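Local coordinates for TouB protein (Pseudomonas stutzeri, PDB 2INC) that forms the small ubiquitin-like subunit of the toluene/o-xylene monooxygenase hydroxylase, a diiron enzyme complex, and probably supports its monooxygenase activity, at residues 4-10 with 75-81; 25-29 with 48-52. The contacts are given in a common frame with arbitrary orientation. Residues are numbered along the deposited sequence.

Contact 1: residues 4-10 with 75-81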
# COMPACT_ATOMS: atom_id res chain seq x y z
N ILE C 4 -20.66 51.77 -15.61
CA ILE C 4 -20.96 51.88 -14.20
C ILE C 4 -21.13 50.48 -13.61
O ILE C 4 -21.30 49.48 -14.34
CB ILE C 4 -22.22 52.78 -13.91
CG1 ILE C 4 -23.46 52.25 -14.63
CG2 ILE C 4 -21.95 54.27 -14.28
CD1 ILE C 4 -24.36 51.42 -13.80
N MET C 5 -21.12 50.44 -12.28
CA MET C 5 -21.39 49.22 -11.48
C MET C 5 -22.76 49.35 -10.79
O MET C 5 -23.01 50.26 -9.98
CB MET C 5 -20.28 48.98 -10.40
CG MET C 5 -18.83 48.87 -10.97
SD MET C 5 -18.67 47.65 -12.28
CE MET C 5 -16.88 47.57 -12.48
N SER C 6 -23.62 48.39 -11.08
CA SER C 6 -25.00 48.43 -10.65
C SER C 6 -25.17 47.56 -9.44
O SER C 6 -24.94 46.37 -9.55
CB SER C 6 -25.85 47.85 -11.79
OG SER C 6 -27.17 47.57 -11.35
N ASN C 7 -25.57 48.15 -8.32
CA ASN C 7 -25.93 47.47 -7.10
C ASN C 7 -27.48 47.55 -7.00
O ASN C 7 -28.04 48.52 -6.47
CB ASN C 7 -25.29 48.20 -5.90
CG ASN C 7 -25.43 47.45 -4.60
OD1 ASN C 7 -25.64 46.23 -4.58
ND2 ASN C 7 -25.29 48.16 -3.49
N PHE C 8 -28.16 46.54 -7.53
CA PHE C 8 -29.60 46.59 -7.71
C PHE C 8 -30.32 46.14 -6.44
O PHE C 8 -29.90 45.14 -5.80
CB PHE C 8 -29.99 45.73 -8.91
CG PHE C 8 -31.32 46.13 -9.49
CD1 PHE C 8 -31.37 46.98 -10.60
CD2 PHE C 8 -32.51 45.68 -8.94
CE1 PHE C 8 -32.60 47.37 -11.16
CE2 PHE C 8 -33.75 46.08 -9.49
CZ PHE C 8 -33.78 46.93 -10.59
N GLU C 9 -31.37 46.87 -6.03
CA GLU C 9 -31.99 46.58 -4.74
C GLU C 9 -32.51 45.16 -4.75
O GLU C 9 -33.09 44.70 -5.75
CB GLU C 9 -33.12 47.55 -4.41
CG GLU C 9 -33.81 47.24 -3.09
CD GLU C 9 -34.78 48.35 -2.66
OE1 GLU C 9 -34.99 49.32 -3.43
OE2 GLU C 9 -35.34 48.23 -1.55
N ARG C 10 -32.24 44.47 -3.64
CA ARG C 10 -32.65 43.06 -3.44
C ARG C 10 -31.89 41.99 -4.24
O ARG C 10 -32.13 40.79 -4.02
CB ARG C 10 -34.16 42.91 -3.68
CG ARG C 10 -34.98 43.81 -2.78
CD ARG C 10 -36.43 43.68 -3.17
NE ARG C 10 -36.88 42.37 -2.72
CZ ARG C 10 -37.35 42.13 -1.50
NH1 ARG C 10 -37.47 43.13 -0.61
NH2 ARG C 10 -37.70 40.89 -1.18
N GLU C 75 -17.97 53.98 -11.34
CA GLU C 75 -18.70 54.37 -10.12
C GLU C 75 -19.80 53.36 -9.81
O GLU C 75 -20.50 52.86 -10.73
CB GLU C 75 -19.37 55.73 -10.35
CG GLU C 75 -19.98 56.33 -9.13
CD GLU C 75 -18.98 57.20 -8.39
OE1 GLU C 75 -18.24 57.97 -9.06
OE2 GLU C 75 -18.97 57.12 -7.14
N THR C 76 -19.97 53.05 -8.52
CA THR C 76 -21.07 52.17 -8.13
C THR C 76 -22.31 53.00 -7.82
O THR C 76 -22.27 53.96 -7.03
CB THR C 76 -20.68 51.25 -6.92
OG1 THR C 76 -19.54 50.47 -7.32
CG2 THR C 76 -21.81 50.30 -6.52
N LEU C 77 -23.42 52.52 -8.38
CA LEU C 77 -24.74 53.15 -8.23
C LEU C 77 -25.74 52.17 -7.66
O LEU C 77 -25.89 51.05 -8.20
CB LEU C 77 -25.22 53.63 -9.61
CG LEU C 77 -24.35 54.63 -10.34
CD1 LEU C 77 -24.92 54.90 -11.74
CD2 LEU C 77 -24.15 55.91 -9.54
N ASP C 78 -26.44 52.55 -6.59
CA ASP C 78 -27.58 51.78 -6.09
C ASP C 78 -28.81 52.03 -6.97
O ASP C 78 -29.03 53.16 -7.40
CB ASP C 78 -27.91 52.20 -4.66
CG ASP C 78 -26.77 51.95 -3.72
OD1 ASP C 78 -26.00 50.97 -3.99
OD2 ASP C 78 -26.66 52.73 -2.74
N ILE C 79 -29.54 50.98 -7.31
CA ILE C 79 -30.76 51.14 -8.09
C ILE C 79 -31.83 50.64 -7.15
O ILE C 79 -31.89 49.43 -6.80
CB ILE C 79 -30.77 50.39 -9.44
CG1 ILE C 79 -29.54 50.74 -10.27
CG2 ILE C 79 -31.97 50.84 -10.31
CD1 ILE C 79 -28.35 49.97 -9.83
N ILE C 80 -32.63 51.59 -6.67
CA ILE C 80 -33.59 51.34 -5.60
C ILE C 80 -35.07 51.54 -6.03
O ILE C 80 -35.36 52.35 -6.92
CB ILE C 80 -33.24 52.18 -4.34
CG1 ILE C 80 -33.28 53.66 -4.68
CG2 ILE C 80 -31.81 51.82 -3.85
CD1 ILE C 80 -32.97 54.61 -3.52
N PHE C 81 -35.97 50.77 -5.42
CA PHE C 81 -37.43 50.90 -5.60
C PHE C 81 -37.95 52.05 -4.74
O PHE C 81 -37.84 52.03 -3.50
CB PHE C 81 -38.15 49.62 -5.21
CG PHE C 81 -37.77 48.45 -6.04
CD1 PHE C 81 -38.37 48.22 -7.26
CD2 PHE C 81 -36.77 47.59 -5.62
CE1 PHE C 81 -38.01 47.16 -8.05
CE2 PHE C 81 -36.40 46.51 -6.39
CZ PHE C 81 -37.02 46.29 -7.62
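Strands 4-8 and 76-81 run side by side in the same direction, their axes 4.7 Å apart at closest approach and inclined by 30°. They are the first and last strands of a ubiquitin-like beta-grasp fold, in which the two ends of the chain meet as a central parallel pair. The backbone bonds show the parallel pattern: Met5 and Asn7 each bond to two residues of 75-81, where Met5 N donates to Glu75 O (2.9 Å) and Met5 O accepts from Leu77 N (2.8 Å), Asn7 N pairing with Leu77 O (2.9 Å) and Asn7 O with Ile79 N (3.0 Å). Beyond the strand, Glu9 N still bonds to Ile79 O at 2.7 Å.

The two faces of the pair differ in character. Ser6, Phe8, Leu77 and Ile79 point to the side covered by helix 25-33, where Ile79 packs on Ala29 and Phe8 on Ala33. Branched and aromatic groups fill this core: Phe8 CE1 lies 3.6 Å from Ile79 CG2, and the small Ser6 sits against Ile79, Ser6 OG and Ile79 CD1 in a tight 3.1 Å contact. Met5, Asn7, Thr76 and Asp78 occupy the other face, turned to the neighbouring oxygenase subunit, where polar groups find partners: Thr76 OG1 bonds to an acidic side chain of that subunit and Asn7 ND2 to its backbone. Asn7 ND2 also donates to Asp78 OD1 (2.9 Å), though the place of that oxygen is less certain. Where the strands part, the extended Glu9 side chain replaces a backbone acceptor, its OE1 accepting the hydrogen bond from Phe81 N at 2.7 Å.

Contact 2: residues 25-29 with 48-52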
# COMPACT_ATOMS: atom_id res chain seq x y z
N MET C 25 -31.29 59.20 -15.71
CA MET C 25 -31.33 58.19 -14.65
C MET C 25 -32.37 57.09 -14.88
O MET C 25 -32.08 55.90 -14.65
CB MET C 25 -31.45 58.82 -13.27
CG MET C 25 -30.24 59.73 -12.97
SD MET C 25 -28.63 58.84 -13.03
CE MET C 25 -27.55 60.11 -13.69
N ASP C 26 -33.55 57.47 -15.39
CA ASP C 26 -34.58 56.52 -15.74
C ASP C 26 -34.05 55.48 -16.73
O ASP C 26 -34.36 54.27 -16.62
CB ASP C 26 -35.80 57.25 -16.36
CG ASP C 26 -36.76 57.81 -15.32
OD1 ASP C 26 -36.62 57.48 -14.13
OD2 ASP C 26 -37.69 58.57 -15.68
N GLN C 27 -33.30 55.93 -17.74
CA GLN C 27 -32.82 54.99 -18.77
C GLN C 27 -31.62 54.15 -18.26
O GLN C 27 -31.39 53.03 -18.73
CB GLN C 27 -32.41 55.71 -20.05
CG GLN C 27 -33.62 56.36 -20.72
CD GLN C 27 -33.24 57.46 -21.68
OE1 GLN C 27 -32.47 58.38 -21.34
NE2 GLN C 27 -33.80 57.40 -22.90
N VAL C 28 -30.88 54.71 -17.30
CA VAL C 28 -29.84 53.94 -16.61
C VAL C 28 -30.47 52.80 -15.82
O VAL C 28 -30.04 51.66 -15.94
CB VAL C 28 -29.00 54.83 -15.69
CG1 VAL C 28 -28.14 54.00 -14.77
CG2 VAL C 28 -28.12 55.74 -16.53
N ALA C 29 -31.50 53.12 -15.03
CA ALA C 29 -32.18 52.11 -14.20
C ALA C 29 -32.75 50.99 -15.07
O ALA C 29 -32.67 49.79 -14.72
CB ALA C 29 -33.26 52.76 -13.34
N ILE C 48 -41.18 52.94 -8.48
CA ILE C 48 -40.36 53.58 -9.50
C ILE C 48 -38.88 53.33 -9.15
O ILE C 48 -38.51 53.43 -7.98
CB ILE C 48 -40.74 55.07 -9.64
CG1 ILE C 48 -41.87 55.17 -10.68
CG2 ILE C 48 -39.53 55.95 -9.98
CD1 ILE C 48 -42.65 56.45 -10.67
N LEU C 49 -38.08 52.95 -10.16
CA LEU C 49 -36.64 52.70 -9.95
C LEU C 49 -35.88 54.00 -9.91
O LEU C 49 -35.92 54.79 -10.87
CB LEU C 49 -36.05 51.84 -11.07
CG LEU C 49 -36.69 50.48 -11.29
CD1 LEU C 49 -35.94 49.70 -12.35
CD2 LEU C 49 -36.73 49.74 -9.98
N ARG C 50 -35.18 54.24 -8.81
CA ARG C 50 -34.33 55.44 -8.70
C ARG C 50 -32.82 55.09 -8.74
O ARG C 50 -32.45 53.93 -8.50
CB ARG C 50 -34.70 56.20 -7.42
CG ARG C 50 -36.17 56.71 -7.48
CD ARG C 50 -36.40 57.62 -8.71
NE ARG C 50 -35.51 58.78 -8.71
CZ ARG C 50 -35.58 59.80 -7.85
NH1 ARG C 50 -36.50 59.81 -6.90
NH2 ARG C 50 -34.72 60.81 -7.93
N VAL C 51 -31.97 56.08 -9.04
CA VAL C 51 -30.50 55.90 -9.03
C VAL C 51 -29.84 56.74 -7.92
O VAL C 51 -30.01 57.96 -7.89
CB VAL C 51 -29.89 56.28 -10.42
CG1 VAL C 51 -28.38 55.98 -10.47
CG2 VAL C 51 -30.58 55.53 -11.54
N ARG C 52 -29.10 56.11 -6.99
CA ARG C 52 -28.25 56.89 -6.08
C ARG C 52 -26.80 56.44 -6.08
O ARG C 52 -26.50 55.25 -6.29
CB ARG C 52 -28.76 56.96 -4.65
CG ARG C 52 -29.06 55.66 -4.06
CD ARG C 52 -29.09 55.67 -2.53
NE ARG C 52 -29.22 54.27 -2.14
CZ ARG C 52 -29.75 53.83 -1.00
NH1 ARG C 52 -30.21 54.70 -0.09
NH2 ARG C 52 -29.83 52.52 -0.78
O HOH W 1 -37.23 54.81 -13.23
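This is apolar helix-on-sheet packing in the core of the beta-grasp fold: the first turn of helix 25-33 lies across strand 48-53, on the face of the sheet that the helix covers. The short axes cross at 104° and approach to 7.6 Å, so the helix meets the strand almost at right angles and touches it at alternate residues, Leu49 and Val51, whose CA-to-CB bonds point toward it.

Met25 and Ala29, one turn apart and joined by the helical bond Ala29 N to Met25 O (2.9 Å), supply the facing surface. The methyl of Ala29 is small enough to let the backbones come close, with Ala29 CB 3.7 Å from Leu49 CB. Val51, compact and beta-branched as suits a buried strand position, sets CG2 among Met25 CB (3.8 Å), Val28 CG1 (4.3 Å) and Ala29 CB (4.3 Å). The flexible Met25 side chain goes on to pack against Phe60, Met64 and Ala69.

At the margin the contact turns polar. Asp26, whose OD1 forms a salt bridge with Arg62, is joined to the strand through one water, which donates to Asp26 OD1 at 2.9 Å and to Leu49 O at 2.7 Å.

How the contacts relate
From the N terminus, strand 2-8 leads through strand 14-19 into helix 25-33, whose first turn enters contact 2. An 18-residue connection, holding the rest of the helix and a long loop, returns to strand 48-53 and closes contact 2. Only after the short strand 59-60 and a further loop does strand 76-82 come back beside the first strand to close contact 1, the larger loop, which encloses contact 2 entirely. Strand 76-82 lies between strands 2-8 and 48-53, so the contacts share one sheet: Ile80 O probably accepts a hydrogen bond from Arg50 N (2.7 Å), and Asp78 OD2 forms a salt bridge with Arg52 NE (3.1 Å).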